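Local coordinates for CurB (Lyngbya majuscula, PDB 5KP7), which probably serves as an acyl carrier protein, holding intermediates on a covalently attached 4'-phosphopantetheine arm for partner enzymes, at residues S55-G60 with V64-I69; K35-E40 with M74-L79; E68-V73 with D97-K102. All blocks are in the same frame, centred on the assembly; numbering follows the deposited sequence.

Overall arrangement
All three contacts use helix 63-76, taken at successive lengths, contacts 1 and 3 overlapping at Glu-68 and Ile-69, and each joins it to another part of the carrier-protein fold. Contact 3 is the buried one: helix 92-102 meets it through an aromatic ring and aliphatic groups, with no hydrogen bond between the segments. Contact 2 lies at the surface, near the far end of the helix, and is largely polar, a tyrosine hydroxyl and a lysine sharing one carboxylate oxygen. Contact 1 is partly buried and mixed, since the loop 55-60 packs on the hydrocarbon of an arginine whose charged end serves the phosphopantetheine site. Contacts 2 and 3 touch through Met-72 and Phe-99, contacts 1 and 2 through Thr-38.

Contact 1. Residues S55-G60 with V64-I69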
loop_
_atom_site.group_PDB
_atom_site.type_symbol
_atom_site.label_atom_id
_atom_site.label_comp_id
_atom_site.label_asym_id
_atom_site.label_seq_id
_atom_site.Cartn_x
_atom_site.Cartn_y
_atom_site.Cartn_z
ATOM N N SER B 55 -11.906 18.183 -20.723
ATOM C CA SER B 55 -11.632 17.053 -19.862
ATOM C C SER B 55 -11.208 17.597 -18.503
ATOM O O SER B 55 -10.497 18.606 -18.426
ATOM C CB SER B 55 -10.552 16.160 -20.477
ATOM O OG SER B 55 -9.266 16.501 -20.018
ATOM N N LEU B 56 -11.655 16.929 -17.446
ATOM C CA LEU B 56 -11.345 17.355 -16.085
ATOM C C LEU B 56 -9.840 17.362 -15.850
ATOM O O LEU B 56 -9.313 18.300 -15.241
ATOM C CB LEU B 56 -12.048 16.458 -15.069
ATOM C CG LEU B 56 -13.584 16.433 -15.111
ATOM C CD1 LEU B 56 -14.132 15.344 -14.198
ATOM C CD2 LEU B 56 -14.171 17.793 -14.744
ATOM N N LYS B 57 -9.148 16.348 -16.368
ATOM C CA LYS B 57 -7.687 16.294 -16.292
ATOM C C LYS B 57 -7.026 17.531 -16.934
ATOM O O LYS B 57 -6.207 18.184 -16.294
ATOM C CB LYS B 57 -7.143 14.992 -16.910
ATOM C CG LYS B 57 -5.661 14.758 -16.642
ATOM C CD LYS B 57 -5.220 13.318 -16.898
ATOM C CE LYS B 57 -3.803 13.099 -16.389
ATOM N NZ LYS B 57 -3.316 11.699 -16.570
ATOM N N LYS B 58 -7.402 17.872 -18.167
ATOM C CA LYS B 58 -6.812 19.048 -18.847
ATOM C C LYS B 58 -7.217 20.393 -18.210
ATOM O O LYS B 58 -6.449 21.351 -18.257
ATOM C CB LYS B 58 -7.107 19.037 -20.356
ATOM C CG LYS B 58 -6.396 17.908 -21.106
ATOM C CD LYS B 58 -6.325 18.150 -22.614
ATOM C CE LYS B 58 -7.661 17.944 -23.319
ATOM N NZ LYS B 58 -7.866 16.525 -23.742
ATOM N N LEU B 59 -8.391 20.437 -17.580
ATOM C CA LEU B 59 -8.780 21.563 -16.699
ATOM C C LEU B 59 -7.967 21.697 -15.385
ATOM O O LEU B 59 -8.159 22.666 -14.641
ATOM C CB LEU B 59 -10.277 21.465 -16.355
ATOM C CG LEU B 59 -11.345 22.163 -17.220
ATOM C CD1 LEU B 59 -10.847 22.730 -18.553
ATOM C CD2 LEU B 59 -12.532 21.231 -17.425
ATOM N N GLY B 60 -7.090 20.735 -15.089
ATOM C CA GLY B 60 -6.252 20.772 -13.887
ATOM C C GLY B 60 -6.883 20.150 -12.652
ATOM O O GLY B 60 -6.440 20.410 -11.535
ATOM N N VAL B 64 -8.026 12.787 -7.062
ATOM C CA VAL B 64 -8.992 12.647 -5.996
ATOM C C VAL B 64 -10.266 13.444 -6.342
ATOM O O VAL B 64 -11.378 12.963 -6.169
ATOM C CB VAL B 64 -8.401 13.134 -4.658
ATOM C CG1 VAL B 64 -9.467 13.139 -3.579
ATOM C CG2 VAL B 64 -7.232 12.228 -4.247
ATOM N N ASN B 65 -10.070 14.664 -6.827
ATOM C CA ASN B 65 -11.182 15.546 -7.118
ATOM C C ASN B 65 -11.988 15.110 -8.337
ATOM O O ASN B 65 -13.178 15.383 -8.383
ATOM C CB ASN B 65 -10.672 16.979 -7.277
ATOM C CG ASN B 65 -10.395 17.636 -5.948
ATOM O OD1 ASN B 65 -10.938 17.232 -4.930
ATOM N ND2 ASN B 65 -9.581 18.669 -5.958
ATOM N N ARG B 66 -11.369 14.420 -9.300
ATOM C CA ARG B 66 -12.146 13.861 -10.425
ATOM C C ARG B 66 -13.137 12.826 -9.921
ATOM O O ARG B 66 -14.299 12.836 -10.312
ATOM C CB ARG B 66 -11.251 13.261 -11.502
ATOM C CG ARG B 66 -10.414 14.278 -12.240
ATOM C CD ARG B 66 -9.781 13.691 -13.498
ATOM N NE ARG B 66 -8.833 12.591 -13.275
ATOM C CZ ARG B 66 -7.532 12.711 -13.017
ATOM N NH1 ARG B 66 -6.947 13.896 -12.853
ATOM N NH2 ARG B 66 -6.797 11.612 -12.877
ATOM N N ALA B 67 -12.698 11.951 -9.024
ATOM C CA ALA B 67 -13.617 11.021 -8.364
ATOM C C ALA B 67 -14.684 11.712 -7.509
ATOM O O ALA B 67 -15.862 11.290 -7.496
ATOM C CB ALA B 67 -12.847 10.010 -7.538
ATOM N N GLU B 68 -14.289 12.773 -6.805
ATOM C CA GLU B 68 -15.222 13.526 -5.952
ATOM C C GLU B 68 -16.376 14.103 -6.786
ATOM O O GLU B 68 -17.549 14.013 -6.384
ATOM C CB GLU B 68 -14.480 14.643 -5.193
ATOM C CG GLU B 68 -15.218 15.204 -3.994
ATOM C CD GLU B 68 -15.167 14.312 -2.776
ATOM O OE1 GLU B 68 -14.405 13.311 -2.794
ATOM O OE2 GLU B 68 -15.848 14.662 -1.776
ATOM N N ILE B 69 -16.046 14.654 -7.948
ATOM C CA ILE B 69 -17.077 15.220 -8.839
ATOM C C ILE B 69 -18.091 14.144 -9.239
ATOM O O ILE B 69 -19.299 14.377 -9.188
ATOM C CB ILE B 69 -16.452 15.903 -10.072
ATOM C CG1 ILE B 69 -15.766 17.209 -9.645
ATOM C CG2 ILE B 69 -17.524 16.218 -11.125
ATOM C CD1 ILE B 69 -14.774 17.719 -10.654
#
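Arg-66 meets the loop with its hydrocarbon first: CG and CD lie against Leu-56 CB, with Arg-66 CD 3.9 Å from that atom. The chain then bends at chi3 (-63°), which turns the guanidinium past Leu-56, where the Lys-57 chain crosses it at a slant. There Lys-57 CG comes within 4.1 Å of Arg-66 NH1, and Lys-57 CD lies above one guanidinium face, offset toward its rim. The polar end works elsewhere: NH1 bonds to the carbonyl oxygen of Ile-61, while NH2 pairs with O26 of the phosphopantetheine and with an acidic side chain of another protein chain. A leucine here would probably leave the 4'-phosphopantetheine without this charged partner and the Ile-61 carbonyl without its donor. One turn on, Ile-69 reaches tip to tip for the loop, its CD1 4.1 Å from Leu-56 CD2. The loop that receives them is itself braced, as Ser-55 OG takes the N-H of Lys-58 in an ST motif and a type I turn closes at Gly-60. Leu-56 and Ile-69 both touch Thr-38, so the loop packs beside the place where helix 63-76 meets helix 27-41.

Contact 2. Residues K35-E40 with M74-L79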
loop_
_atom_site.group_PDB
_atom_site.type_symbol
_atom_site.label_atom_id
_atom_site.label_comp_id
_atom_site.label_asym_id
_atom_site.label_seq_id
_atom_site.Cartn_x
_atom_site.Cartn_y
_atom_site.Cartn_z
ATOM N N LYS B 35 -21.021 20.594 -14.433
ATOM C CA LYS B 35 -20.359 21.913 -14.424
ATOM C C LYS B 35 -20.403 22.581 -13.053
ATOM O O LYS B 35 -19.430 23.218 -12.645
ATOM C CB LYS B 35 -20.961 22.836 -15.474
ATOM C CG LYS B 35 -20.581 22.468 -16.899
ATOM C CD LYS B 35 -21.430 23.255 -17.886
ATOM C CE LYS B 35 -20.964 23.055 -19.310
ATOM N NZ LYS B 35 -21.646 24.031 -20.210
ATOM N N LYS B 36 -21.510 22.408 -12.337
ATOM C CA LYS B 36 -21.677 23.013 -11.019
ATOM C C LYS B 36 -20.661 22.501 -10.007
ATOM O O LYS B 36 -19.985 23.298 -9.348
ATOM C CB LYS B 36 -23.091 22.770 -10.483
ATOM C CG LYS B 36 -23.396 23.541 -9.202
ATOM C CD LYS B 36 -24.128 22.700 -8.173
ATOM C CE LYS B 36 -25.564 22.434 -8.582
ATOM N NZ LYS B 36 -26.151 21.329 -7.774
ATOM N N TYR B 37 -20.555 21.174 -9.880
ATOM C CA TYR B 37 -19.625 20.593 -8.901
ATOM C C TYR B 37 -18.168 20.756 -9.327
ATOM O O TYR B 37 -17.299 20.925 -8.471
ATOM C CB TYR B 37 -19.982 19.147 -8.591
ATOM C CG TYR B 37 -21.311 18.991 -7.887
ATOM C CD1 TYR B 37 -21.522 19.525 -6.617
ATOM C CD2 TYR B 37 -22.365 18.308 -8.493
ATOM C CE1 TYR B 37 -22.745 19.389 -5.971
ATOM C CE2 TYR B 37 -23.589 18.168 -7.857
ATOM C CZ TYR B 37 -23.776 18.709 -6.601
ATOM O OH TYR B 37 -24.994 18.550 -5.986
ATOM N N THR B 38 -17.916 20.780 -10.636
ATOM C CA THR B 38 -16.593 21.117 -11.176
ATOM C C THR B 38 -16.145 22.511 -10.700
ATOM O O THR B 38 -15.048 22.682 -10.173
ATOM C CB THR B 38 -16.568 21.022 -12.718
ATOM O OG1 THR B 38 -16.874 19.679 -13.132
ATOM C CG2 THR B 38 -15.205 21.414 -13.270
ATOM N N ARG B 39 -17.010 23.507 -10.878
ATOM C CA ARG B 39 -16.735 24.857 -10.365
ATOM C C ARG B 39 -16.653 24.915 -8.837
ATOM O O ARG B 39 -15.875 25.685 -8.293
ATOM C CB ARG B 39 -17.781 25.860 -10.882
ATOM C CG ARG B 39 -17.655 26.096 -12.369
ATOM C CD ARG B 39 -18.685 27.088 -12.892
ATOM N NE ARG B 39 -18.472 27.340 -14.326
ATOM C CZ ARG B 39 -19.329 27.070 -15.316
ATOM N NH1 ARG B 39 -20.530 26.539 -15.083
ATOM N NH2 ARG B 39 -18.980 27.351 -16.573
ATOM N N GLU B 40 -17.459 24.115 -8.154
ATOM C CA GLU B 40 -17.411 24.021 -6.688
ATOM C C GLU B 40 -16.080 23.426 -6.186
ATOM O O GLU B 40 -15.570 23.802 -5.135
ATOM C CB GLU B 40 -18.594 23.181 -6.214
ATOM C CG GLU B 40 -18.979 23.341 -4.762
ATOM C CD GLU B 40 -20.311 22.671 -4.453
ATOM O OE1 GLU B 40 -21.325 22.978 -5.124
ATOM O OE2 GLU B 40 -20.345 21.833 -3.531
ATOM N N MET B 74 -23.477 11.723 -8.582
ATOM C CA MET B 74 -24.228 10.506 -8.225
ATOM C C MET B 74 -25.213 10.777 -7.093
ATOM O O MET B 74 -26.406 10.421 -7.201
ATOM C CB MET B 74 -23.283 9.364 -7.798
ATOM C CG MET B 74 -22.529 8.733 -8.944
ATOM S SD MET B 74 -21.323 7.517 -8.342
ATOM C CE MET B 74 -22.399 6.121 -8.031
ATOM N N GLU B 75 -24.727 11.456 -6.049
ATOM C CA GLU B 75 -25.539 11.801 -4.878
ATOM C C GLU B 75 -26.665 12.803 -5.207
ATOM O O GLU B 75 -27.795 12.638 -4.745
ATOM C CB GLU B 75 -24.650 12.358 -3.766
ATOM C CG GLU B 75 -25.375 12.531 -2.436
ATOM C CD GLU B 75 -24.549 13.264 -1.396
ATOM O OE1 GLU B 75 -23.309 13.134 -1.408
ATOM O OE2 GLU B 75 -25.154 13.962 -0.556
ATOM N N ASP B 76 -26.349 13.828 -6.001
ATOM C CA ASP B 76 -27.349 14.810 -6.504
ATOM C C ASP B 76 -28.499 14.102 -7.234
ATOM O O ASP B 76 -29.672 14.459 -7.044
ATOM C CB ASP B 76 -26.637 15.829 -7.422
ATOM C CG ASP B 76 -27.543 16.938 -7.939
ATOM O OD1 ASP B 76 -28.538 16.646 -8.628
ATOM O OD2 ASP B 76 -27.215 18.120 -7.715
ATOM N N LEU B 77 -28.160 13.101 -8.047
ATOM C CA LEU B 77 -29.123 12.342 -8.837
ATOM C C LEU B 77 -29.701 11.119 -8.121
ATOM O O LEU B 77 -30.480 10.380 -8.732
ATOM C CB LEU B 77 -28.486 11.888 -10.162
ATOM C CG LEU B 77 -27.946 12.977 -11.090
ATOM C CD1 LEU B 77 -27.186 12.358 -12.260
ATOM C CD2 LEU B 77 -29.063 13.882 -11.585
ATOM N N SER B 78 -29.346 10.905 -6.850
ATOM C CA SER B 78 -29.732 9.694 -6.106
ATOM C C SER B 78 -29.466 8.407 -6.883
ATOM O O SER B 78 -30.291 7.491 -6.907
ATOM C CB SER B 78 -31.198 9.768 -5.684
ATOM O OG SER B 78 -31.406 10.907 -4.879
ATOM N N LEU B 79 -28.300 8.350 -7.523
ATOM C CA LEU B 79 -27.944 7.216 -8.353
ATOM C C LEU B 79 -27.075 6.309 -7.505
ATOM O O LEU B 79 -25.882 6.574 -7.319
ATOM C CB LEU B 79 -27.226 7.695 -9.613
ATOM C CG LEU B 79 -26.962 6.635 -10.680
ATOM C CD1 LEU B 79 -28.258 6.058 -11.248
ATOM C CD2 LEU B 79 -26.075 7.205 -11.780
#
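Tyr-37 OH donates a hydrogen bond to Asp-76 OD2 at 2.8 Å, and OD2 accepts through its anti lone pair, the one turned away from the other carboxylate oxygen. The same oxygen takes a longer salt bridge from Lys-36, NZ to OD2 3.4 Å, the lysine chain crossing the aspartate at about a right angle. OD2 is thus gripped by two neighbours from one turn of helix, and the lysine charge would be expected to favour an ionised Asp-76. Asp-76 gets there by swinging CG away from its own amide nitrogen (chi1 -177°), which places OD2 at the ring edge, near its plane, with the carboxylate turned 78° from the ring. The pair joins helix 27-41 to helix 63-76 of the carrier-protein helical bundle, just where the second helix stops: Ser-78, with positive phi, closes it in a Schellman motif, Leu-79 N bonding to Met-74 O at 2.8 Å. Around the polar centre the contact turns to packing. Asp-76 CB sits 3.9 Å from Tyr-37 CE2, and Lys-36 CD lies 4.2 Å above the plane of the Tyr-37 ring, over its centre. Further in, Tyr-37 rests on Met-72 and Val-73, while Asp-76 also touches Ile-33 of the partner helix.

Contact 3. Residues E68-V73 with D97-K102; sequences EIIMMV and DLFAAK
Phe-99 reaches from helix 92-102 to Val-73 and Ile-70 on helix 63-76. Its CB points toward that helix, and with CG set opposite the carbonyl carbon (chi1 -84°) the ring is directed at helix 63-76, crossing Val-73 at a slant. From CG onward every ring atom finds the same methyl, Val-73 CG1. It is 4.2 Å from Phe-99 CG, and the approach tightens step by step through the CD and CE carbons on both sides of the ring, closing to 3.5 Å at Phe-99 CZ. The methyl therefore sits over the face near its centre, displaced a little toward CZ, 3.6 Å from the centroid and only 14° off the ring normal, a clear CH-pi contact. Val-73 can offer it because CG1 stands anti to the backbone N (chi1 176°), and its CB backs it up, also close to CZ and CE2. The tip of the ring has a different set of neighbours: Ile-70 O lies 3.7 Å from Phe-99 CZ, at the ring edge near its plane, and Ile-70 CG2 is 4.2 Å from the same carbon. Outside the two segments, Met-74 and Leu-79 also pack on the ring, as do Leu-86 from a loop and Val-30 from helix 27-41, which places Phe-99 in the core of the helical bundle. The two segments share no hydrogen bond or salt bridge; their cohesion is likely to rest on burial of apolar surface and the methyl-ring contact, with the carbonyl oxygen probably drawn weakly to the electropositive rim of the ring.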
loop_
_atom_site.group_PDB
_atom_site.type_symbol
_atom_site.label_atom_id
_atom_site.label_comp_id
_atom_site.label_asym_id
_atom_site.label_seq_id
_atom_site.Cartn_x
_atom_site.Cartn_y
_atom_site.Cartn_z
ATOM N N GLU B 68 -14.289 12.773 -6.805
ATOM C CA GLU B 68 -15.222 13.526 -5.952
ATOM C C GLU B 68 -16.376 14.103 -6.786
ATOM O O GLU B 68 -17.549 14.013 -6.384
ATOM C CB GLU B 68 -14.480 14.643 -5.193
ATOM C CG GLU B 68 -15.218 15.204 -3.994
ATOM C CD GLU B 68 -15.167 14.312 -2.776
ATOM O OE1 GLU B 68 -14.405 13.311 -2.794
ATOM O OE2 GLU B 68 -15.848 14.662 -1.776
ATOM N N ILE B 69 -16.046 14.654 -7.948
ATOM C CA ILE B 69 -17.077 15.220 -8.839
ATOM C C ILE B 69 -18.091 14.144 -9.239
ATOM O O ILE B 69 -19.299 14.377 -9.188
ATOM C CB ILE B 69 -16.452 15.903 -10.072
ATOM C CG1 ILE B 69 -15.766 17.209 -9.645
ATOM C CG2 ILE B 69 -17.524 16.218 -11.125
ATOM C CD1 ILE B 69 -14.774 17.719 -10.654
ATOM N N ILE B 70 -17.599 12.968 -9.606
ATOM C CA ILE B 70 -18.479 11.860 -9.952
ATOM C C ILE B 70 -19.403 11.527 -8.788
ATOM O O ILE B 70 -20.614 11.345 -8.992
ATOM C CB ILE B 70 -17.698 10.607 -10.394
ATOM C CG1 ILE B 70 -17.138 10.809 -11.804
ATOM C CG2 ILE B 70 -18.594 9.381 -10.391
ATOM C CD1 ILE B 70 -16.076 9.792 -12.219
ATOM N N MET B 71 -18.845 11.437 -7.583
ATOM C CA MET B 71 -19.637 11.038 -6.423
ATOM C C MET B 71 -20.671 12.103 -6.034
ATOM O O MET B 71 -21.778 11.750 -5.630
ATOM C CB MET B 71 -18.754 10.669 -5.250
ATOM C CG MET B 71 -17.967 9.363 -5.486
ATOM S SD MET B 71 -17.046 8.852 -4.033
ATOM C CE MET B 71 -15.707 10.028 -4.007
ATOM N N MET B 72 -20.307 13.372 -6.178
ATOM C CA MET B 72 -21.271 14.478 -5.942
ATOM C C MET B 72 -22.440 14.429 -6.925
ATOM O O MET B 72 -23.609 14.593 -6.527
ATOM C CB MET B 72 -20.560 15.820 -6.030
ATOM C CG MET B 72 -19.582 16.067 -4.891
ATOM S SD MET B 72 -18.396 17.366 -5.307
ATOM C CE MET B 72 -19.089 18.758 -4.429
ATOM N N VAL B 73 -22.143 14.189 -8.202
ATOM C CA VAL B 73 -23.195 14.079 -9.217
ATOM C C VAL B 73 -24.087 12.861 -8.938
ATOM O O VAL B 73 -25.320 12.952 -9.048
ATOM C CB VAL B 73 -22.640 13.998 -10.656
ATOM C CG1 VAL B 73 -23.769 13.796 -11.667
ATOM C CG2 VAL B 73 -21.841 15.239 -11.013
ATOM N N ASP B 97 -23.196 11.670 -20.770
ATOM C CA ASP B 97 -23.829 10.540 -21.500
ATOM C C ASP B 97 -23.932 9.298 -20.633
ATOM O O ASP B 97 -24.938 8.594 -20.678
ATOM C CB ASP B 97 -23.036 10.125 -22.747
ATOM C CG ASP B 97 -22.946 11.204 -23.792
ATOM O OD1 ASP B 97 -23.894 11.997 -23.948
ATOM O OD2 ASP B 97 -21.914 11.229 -24.490
ATOM N N LEU B 98 -22.865 9.017 -19.884
ATOM C CA LEU B 98 -22.840 7.862 -18.978
ATOM C C LEU B 98 -23.929 7.968 -17.936
ATOM O O LEU B 98 -24.681 7.026 -17.740
ATOM C CB LEU B 98 -21.478 7.699 -18.284
ATOM C CG LEU B 98 -20.476 6.843 -19.044
ATOM C CD1 LEU B 98 -19.125 6.913 -18.335
ATOM C CD2 LEU B 98 -20.968 5.399 -19.166
ATOM N N PHE B 99 -24.011 9.121 -17.275
ATOM C CA PHE B 99 -25.054 9.348 -16.263
ATOM C C PHE B 99 -26.461 9.236 -16.850
ATOM O O PHE B 99 -27.317 8.564 -16.276
ATOM C CB PHE B 99 -24.877 10.705 -15.598
ATOM C CG PHE B 99 -23.889 10.708 -14.454
ATOM C CD1 PHE B 99 -24.233 10.154 -13.233
ATOM C CD2 PHE B 99 -22.638 11.305 -14.586
ATOM C CE1 PHE B 99 -23.333 10.159 -12.168
ATOM C CE2 PHE B 99 -21.738 11.325 -13.525
ATOM C CZ PHE B 99 -22.091 10.757 -12.306
ATOM N N ALA B 100 -26.675 9.874 -17.998
ATOM C CA ALA B 100 -27.985 9.841 -18.681
ATOM C C ALA B 100 -28.460 8.417 -18.971
ATOM O O ALA B 100 -29.633 8.104 -18.770
ATOM C CB ALA B 100 -27.938 10.657 -19.965
ATOM N N ALA B 101 -27.544 7.559 -19.417
ATOM C CA ALA B 101 -27.863 6.154 -19.700
ATOM C C ALA B 101 -28.292 5.337 -18.467
ATOM O O ALA B 101 -29.012 4.355 -18.617
ATOM C CB ALA B 101 -26.688 5.477 -20.392
ATOM N N LYS B 102 -27.850 5.730 -17.268
ATOM C CA LYS B 102 -28.181 5.007 -16.026
ATOM C C LYS B 102 -29.535 5.383 -15.438
ATOM O O LYS B 102 -30.141 4.567 -14.756
ATOM C CB LYS B 102 -27.078 5.199 -14.972
ATOM C CG LYS B 102 -25.695 4.755 -15.424
ATOM C CD LYS B 102 -25.631 3.278 -15.792
ATOM C CE LYS B 102 -24.223 2.879 -16.213
ATOM N NZ LYS B 102 -24.052 1.398 -16.210
#